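Local coordinates for protein endonuclease IV (Thermus thermophilus, PDB 3AAM) that repairs DNA by cleaving the phosphodiester backbone at apurinic or apyrimidinic sites, and also has 3'-5' exonuclease activity, at residues Tyr178-Ala190 with Glu229-Lys241. Residues are numbered along the deposited sequence; the frame is centred on the assembly and turned at random.
Sequences YDVAEDPLGVLDA and EGLKRVFLDPRLK
Asp189 OD1 is gripped by two nitrogens of the Arg239 guanidinium, by NH1 at 2.7 Å and more weakly by NH2, and the same guanidinium also holds Asp237. The three residues form a salt-bridge network that ties helix 184-194 to the turn following helix 230-235, two neighbouring helices in the outer layer of the TIM barrel, which precede and follow strand 202-208. Asp237 OD1 is held twice by Arg239, through NE at 2.9 Å and through the backbone N, the latter bond making an Asx turn. With CG anti to its own N (chi1 -174°), Asp237 offers its carboxylate to the side of the guanidinium: NE and NH2 each donate nearly straight to a different oxygen on its syn side. At the adjoining edge, NH1 meets Asp189 OD1 nearly end-on to the C-O bond, and NH2 serves both carboxylates. The Asp189 carboxylate is turned 53° from the guanidinium plane. A leucine in place of Arg239 would probably leave Asp189 and Asp237 without their shared positive charge and the Asp237 carboxylate freer to turn.

Beside this polar end, Leu188 brings CB to 3.5 Å from Arg239 NH2. Its CD1 packs against the Asp237 carboxylate and meets Leu240 CD1 tip to tip at 3.9 Å.

The short helix axes cross at -45°, 9.4 Å apart at their closest. At the N-terminal end of helix 184-194, Pro184 meets the start of the Arg233 side chain through its ring carbon CG, 3.5 Å from Arg233 CB. Val234 CG2 packs against both Pro184 CB and Val180 CG1, and Val234 also touches Leu205 of strand 202-208, joining the interface to the barrel wall. Gly230 has no side chain, and the loop ahead of helix 184-194 uses the space where a CB would clash, with Val180 O 3.7 Å from Gly230 CA.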
loop_
_atom_site.group_PDB
_atom_site.type_symbol
_atom_site.label_atom_id
_atom_site.label_comp_id
_atom_site.label_asym_id
_atom_site.label_seq_id
_atom_site.Cartn_x
_atom_site.Cartn_y
_atom_site.Cartn_z
ATOM N N TYR A 178 4.265 -14.907 9.879
ATOM C CA TYR A 178 4.051 -15.647 8.638
ATOM C C TYR A 178 5.414 -15.826 7.980
ATOM O O TYR A 178 6.057 -14.847 7.600
ATOM C CB TYR A 178 3.115 -14.872 7.713
ATOM C CG TYR A 178 1.674 -14.836 8.179
ATOM C CD1 TYR A 178 0.852 -15.957 8.050
ATOM C CD2 TYR A 178 1.124 -13.676 8.719
ATOM C CE1 TYR A 178 -0.490 -15.920 8.443
ATOM C CE2 TYR A 178 -0.213 -13.629 9.118
ATOM C CZ TYR A 178 -1.013 -14.751 8.973
ATOM O OH TYR A 178 -2.340 -14.701 9.337
ATOM N N ASP A 179 5.851 -17.073 7.836
ATOM C CA ASP A 179 7.166 -17.344 7.259
ATOM C C ASP A 179 7.268 -17.124 5.748
ATOM O O ASP A 179 7.316 -18.078 4.970
ATOM C CB ASP A 179 7.600 -18.773 7.591
ATOM C CG ASP A 179 9.100 -18.962 7.477
ATOM O OD1 ASP A 179 9.764 -18.103 6.863
ATOM O OD2 ASP A 179 9.613 -19.971 8.004
ATOM N N VAL A 180 7.331 -15.863 5.336
ATOM C CA VAL A 180 7.438 -15.536 3.918
ATOM C C VAL A 180 8.795 -15.954 3.350
ATOM O O VAL A 180 8.918 -16.241 2.157
ATOM C CB VAL A 180 7.261 -14.024 3.679
ATOM C CG1 VAL A 180 7.217 -13.734 2.182
ATOM C CG2 VAL A 180 5.992 -13.532 4.365
ATOM N N ALA A 181 9.808 -15.995 4.209
ATOM C CA ALA A 181 11.154 -16.364 3.787
ATOM C C ALA A 181 11.297 -17.818 3.351
ATOM O O ALA A 181 11.863 -18.101 2.292
ATOM C CB ALA A 181 12.148 -16.070 4.907
ATOM N N GLU A 182 10.781 -18.732 4.168
ATOM C CA GLU A 182 10.890 -20.161 3.890
ATOM C C GLU A 182 9.638 -20.827 3.331
ATOM O O GLU A 182 9.719 -21.919 2.768
ATOM C CB GLU A 182 11.307 -20.900 5.163
ATOM C CG GLU A 182 12.614 -20.408 5.769
ATOM C CD GLU A 182 13.739 -20.377 4.755
ATOM O OE1 GLU A 182 13.937 -21.394 4.057
ATOM O OE2 GLU A 182 14.425 -19.338 4.659
ATOM N N ASP A 183 8.485 -20.188 3.495
ATOM C CA ASP A 183 7.236 -20.764 3.003
ATOM C C ASP A 183 6.323 -19.708 2.390
ATOM O O ASP A 183 5.160 -19.573 2.776
ATOM C CB ASP A 183 6.522 -21.488 4.151
ATOM C CG ASP A 183 5.325 -22.301 3.684
ATOM O OD1 ASP A 183 5.297 -22.724 2.510
ATOM O OD2 ASP A 183 4.415 -22.533 4.508
ATOM N N PRO A 184 6.839 -18.950 1.406
ATOM C CA PRO A 184 6.041 -17.907 0.753
ATOM C C PRO A 184 4.738 -18.427 0.145
ATOM O O PRO A 184 3.714 -17.746 0.183
ATOM C CB PRO A 184 6.996 -17.344 -0.299
ATOM C CG PRO A 184 7.889 -18.519 -0.616
ATOM C CD PRO A 184 8.151 -19.095 0.753
ATOM N N LEU A 185 4.783 -19.635 -0.409
ATOM C CA LEU A 185 3.605 -20.240 -1.020
ATOM C C LEU A 185 2.550 -20.523 0.048
ATOM O O LEU A 185 1.356 -20.311 -0.173
ATOM C CB LEU A 185 3.994 -21.542 -1.725
ATOM C CG LEU A 185 2.932 -22.258 -2.559
ATOM C CD1 LEU A 185 2.576 -21.411 -3.773
ATOM C CD2 LEU A 185 3.463 -23.613 -2.999
ATOM N N GLY A 186 3.003 -21.004 1.202
ATOM C CA GLY A 186 2.092 -21.306 2.290
ATOM C C GLY A 186 1.438 -20.058 2.844
ATOM O O GLY A 186 0.278 -20.080 3.256
ATOM N N VAL A 187 2.188 -18.962 2.867
ATOM C CA VAL A 187 1.654 -17.702 3.364
ATOM C C VAL A 187 0.557 -17.219 2.424
ATOM O O VAL A 187 -0.477 -16.721 2.865
ATOM C CB VAL A 187 2.754 -16.622 3.466
ATOM C CG1 VAL A 187 2.140 -15.286 3.859
ATOM C CG2 VAL A 187 3.790 -17.035 4.503
ATOM N N LEU A 188 0.777 -17.363 1.121
ATOM C CA LEU A 188 -0.235 -16.937 0.170
ATOM C C LEU A 188 -1.438 -17.870 0.236
ATOM O O LEU A 188 -2.564 -17.439 0.010
ATOM C CB LEU A 188 0.331 -16.893 -1.252
ATOM C CG LEU A 188 1.386 -15.807 -1.485
ATOM C CD1 LEU A 188 1.857 -15.885 -2.925
ATOM C CD2 LEU A 188 0.808 -14.430 -1.186
ATOM N N ASP A 189 -1.205 -19.143 0.553
ATOM C CA ASP A 189 -2.313 -20.090 0.659
ATOM C C ASP A 189 -3.189 -19.679 1.834
ATOM O O ASP A 189 -4.413 -19.755 1.766
ATOM C CB ASP A 189 -1.821 -21.521 0.902
ATOM C CG ASP A 189 -0.937 -22.041 -0.215
ATOM O OD1 ASP A 189 -1.116 -21.625 -1.377
ATOM O OD2 ASP A 189 -0.066 -22.889 0.074
ATOM N N ALA A 190 -2.543 -19.252 2.916
ATOM C CA ALA A 190 -3.251 -18.828 4.117
ATOM C C ALA A 190 -4.053 -17.568 3.838
ATOM O O ALA A 190 -5.193 -17.428 4.284
ATOM C CB ALA A 190 -2.256 -18.581 5.252
ATOM N N GLU A 229 15.055 -14.085 -1.246
ATOM C CA GLU A 229 14.408 -14.636 -2.428
ATOM C C GLU A 229 12.978 -15.090 -2.174
ATOM O O GLU A 229 12.256 -15.437 -3.108
ATOM C CB GLU A 229 15.246 -15.783 -3.001
ATOM C CG GLU A 229 16.611 -15.337 -3.515
ATOM C CD GLU A 229 16.531 -14.448 -4.748
ATOM O OE1 GLU A 229 15.428 -13.969 -5.083
ATOM O OE2 GLU A 229 17.582 -14.219 -5.383
ATOM N N GLY A 230 12.564 -15.087 -0.910
ATOM C CA GLY A 230 11.200 -15.468 -0.601
ATOM C C GLY A 230 10.257 -14.507 -1.306
ATOM O O GLY A 230 9.163 -14.884 -1.729
ATOM N N LEU A 231 10.684 -13.252 -1.434
ATOM C CA LEU A 231 9.869 -12.245 -2.104
ATOM C C LEU A 231 9.758 -12.526 -3.595
ATOM O O LEU A 231 8.787 -12.128 -4.238
ATOM C CB LEU A 231 10.443 -10.841 -1.885
ATOM C CG LEU A 231 10.395 -10.319 -0.449
ATOM C CD1 LEU A 231 10.861 -8.876 -0.430
ATOM C CD2 LEU A 231 8.973 -10.424 0.098
ATOM N N LYS A 232 10.757 -13.206 -4.152
ATOM C CA LYS A 232 10.720 -13.555 -5.563
ATOM C C LYS A 232 9.542 -14.505 -5.777
ATOM O O LYS A 232 8.794 -14.378 -6.744
ATOM C CB LYS A 232 12.022 -14.245 -5.982
ATOM C CG LYS A 232 12.016 -14.753 -7.423
ATOM C CD LYS A 232 13.284 -15.542 -7.758
ATOM C CE LYS A 232 13.371 -16.829 -6.946
ATOM N NZ LYS A 232 14.557 -17.664 -7.312
ATOM N N ARG A 233 9.380 -15.450 -4.855
ATOM C CA ARG A 233 8.305 -16.428 -4.938
ATOM C C ARG A 233 6.924 -15.787 -4.810
ATOM O O ARG A 233 5.955 -16.271 -5.395
ATOM C CB ARG A 233 8.504 -17.503 -3.870
ATOM C CG ARG A 233 9.707 -18.404 -4.131
ATOM C CD ARG A 233 9.325 -19.634 -4.953
ATOM N NE ARG A 233 8.817 -19.307 -6.284
ATOM C CZ ARG A 233 9.571 -18.872 -7.290
ATOM N NH1 ARG A 233 9.019 -18.602 -8.465
ATOM N NH2 ARG A 233 10.878 -18.714 -7.123
ATOM N N VAL A 234 6.832 -14.701 -4.048
ATOM C CA VAL A 234 5.561 -13.995 -3.898
ATOM C C VAL A 234 5.290 -13.199 -5.176
ATOM O O VAL A 234 4.197 -13.257 -5.748
ATOM C CB VAL A 234 5.595 -13.025 -2.684
ATOM C CG1 VAL A 234 4.345 -12.153 -2.664
ATOM C CG2 VAL A 234 5.680 -13.819 -1.394
ATOM N N PHE A 235 6.303 -12.468 -5.627
ATOM C CA PHE A 235 6.203 -11.649 -6.826
ATOM C C PHE A 235 5.816 -12.473 -8.050
ATOM O O PHE A 235 5.022 -12.029 -8.877
ATOM C CB PHE A 235 7.551 -10.956 -7.074
ATOM C CG PHE A 235 7.547 -9.981 -8.227
ATOM C CD1 PHE A 235 6.757 -8.835 -8.193
ATOM C CD2 PHE A 235 8.369 -10.191 -9.328
ATOM C CE1 PHE A 235 6.789 -7.907 -9.241
ATOM C CE2 PHE A 235 8.409 -9.272 -10.379
ATOM C CZ PHE A 235 7.620 -8.131 -10.336
ATOM N N LEU A 236 6.359 -13.684 -8.144
ATOM C CA LEU A 236 6.105 -14.551 -9.287
ATOM C C LEU A 236 5.043 -15.620 -9.078
ATOM O O LEU A 236 4.878 -16.499 -9.924
ATOM C CB LEU A 236 7.410 -15.220 -9.716
ATOM C CG LEU A 236 8.526 -14.265 -10.145
ATOM C CD1 LEU A 236 9.722 -15.080 -10.624
ATOM C CD2 LEU A 236 8.027 -13.344 -11.252
ATOM N N ASP A 237 4.325 -15.569 -7.963
ATOM C CA ASP A 237 3.294 -16.573 -7.745
ATOM C C ASP A 237 2.258 -16.383 -8.846
ATOM O O ASP A 237 1.769 -15.280 -9.059
ATOM C CB ASP A 237 2.645 -16.400 -6.374
ATOM C CG ASP A 237 1.661 -17.506 -6.057
ATOM O OD1 ASP A 237 0.545 -17.487 -6.616
ATOM O OD2 ASP A 237 2.011 -18.396 -5.257
ATOM N N PRO A 238 1.911 -17.460 -9.565
ATOM C CA PRO A 238 0.927 -17.364 -10.647
ATOM C C PRO A 238 -0.409 -16.730 -10.271
ATOM O O PRO A 238 -1.087 -16.155 -11.117
ATOM C CB PRO A 238 0.772 -18.816 -11.093
ATOM C CG PRO A 238 2.134 -19.378 -10.848
ATOM C CD PRO A 238 2.463 -18.825 -9.481
ATOM N N ARG A 239 -0.789 -16.835 -9.004
ATOM C CA ARG A 239 -2.055 -16.271 -8.557
ATOM C C ARG A 239 -2.028 -14.748 -8.468
ATOM O O ARG A 239 -3.077 -14.112 -8.406
ATOM C CB ARG A 239 -2.429 -16.852 -7.192
ATOM C CG ARG A 239 -2.726 -18.340 -7.221
ATOM C CD ARG A 239 -2.802 -18.924 -5.820
ATOM N NE ARG A 239 -1.497 -18.965 -5.168
ATOM C CZ ARG A 239 -1.266 -19.523 -3.981
ATOM N NH1 ARG A 239 -2.259 -20.090 -3.306
ATOM N NH2 ARG A 239 -0.039 -19.525 -3.470
ATOM N N LEU A 240 -0.830 -14.172 -8.473
ATOM C CA LEU A 240 -0.683 -12.723 -8.361
ATOM C C LEU A 240 -0.115 -12.081 -9.617
ATOM O O LEU A 240 0.253 -10.906 -9.602
ATOM C CB LEU A 240 0.236 -12.385 -7.187
ATOM C CG LEU A 240 -0.124 -12.992 -5.830
ATOM C CD1 LEU A 240 0.944 -12.612 -4.820
ATOM C CD2 LEU A 240 -1.495 -12.503 -5.384
ATOM N N LYS A 241 -0.055 -12.837 -10.703
ATOM C CA LYS A 241 0.519 -12.324 -11.943
ATOM C C LYS A 241 -0.093 -11.032 -12.481
ATOM O O LYS A 241 0.574 -10.301 -13.207
ATOM C CB LYS A 241 0.472 -13.400 -13.031
ATOM C CG LYS A 241 -0.919 -13.806 -13.458
ATOM C CD LYS A 241 -0.849 -14.969 -14.425
ATOM C CE LYS A 241 -2.232 -15.455 -14.815
ATOM N NZ LYS A 241 -2.153 -16.616 -15.740
#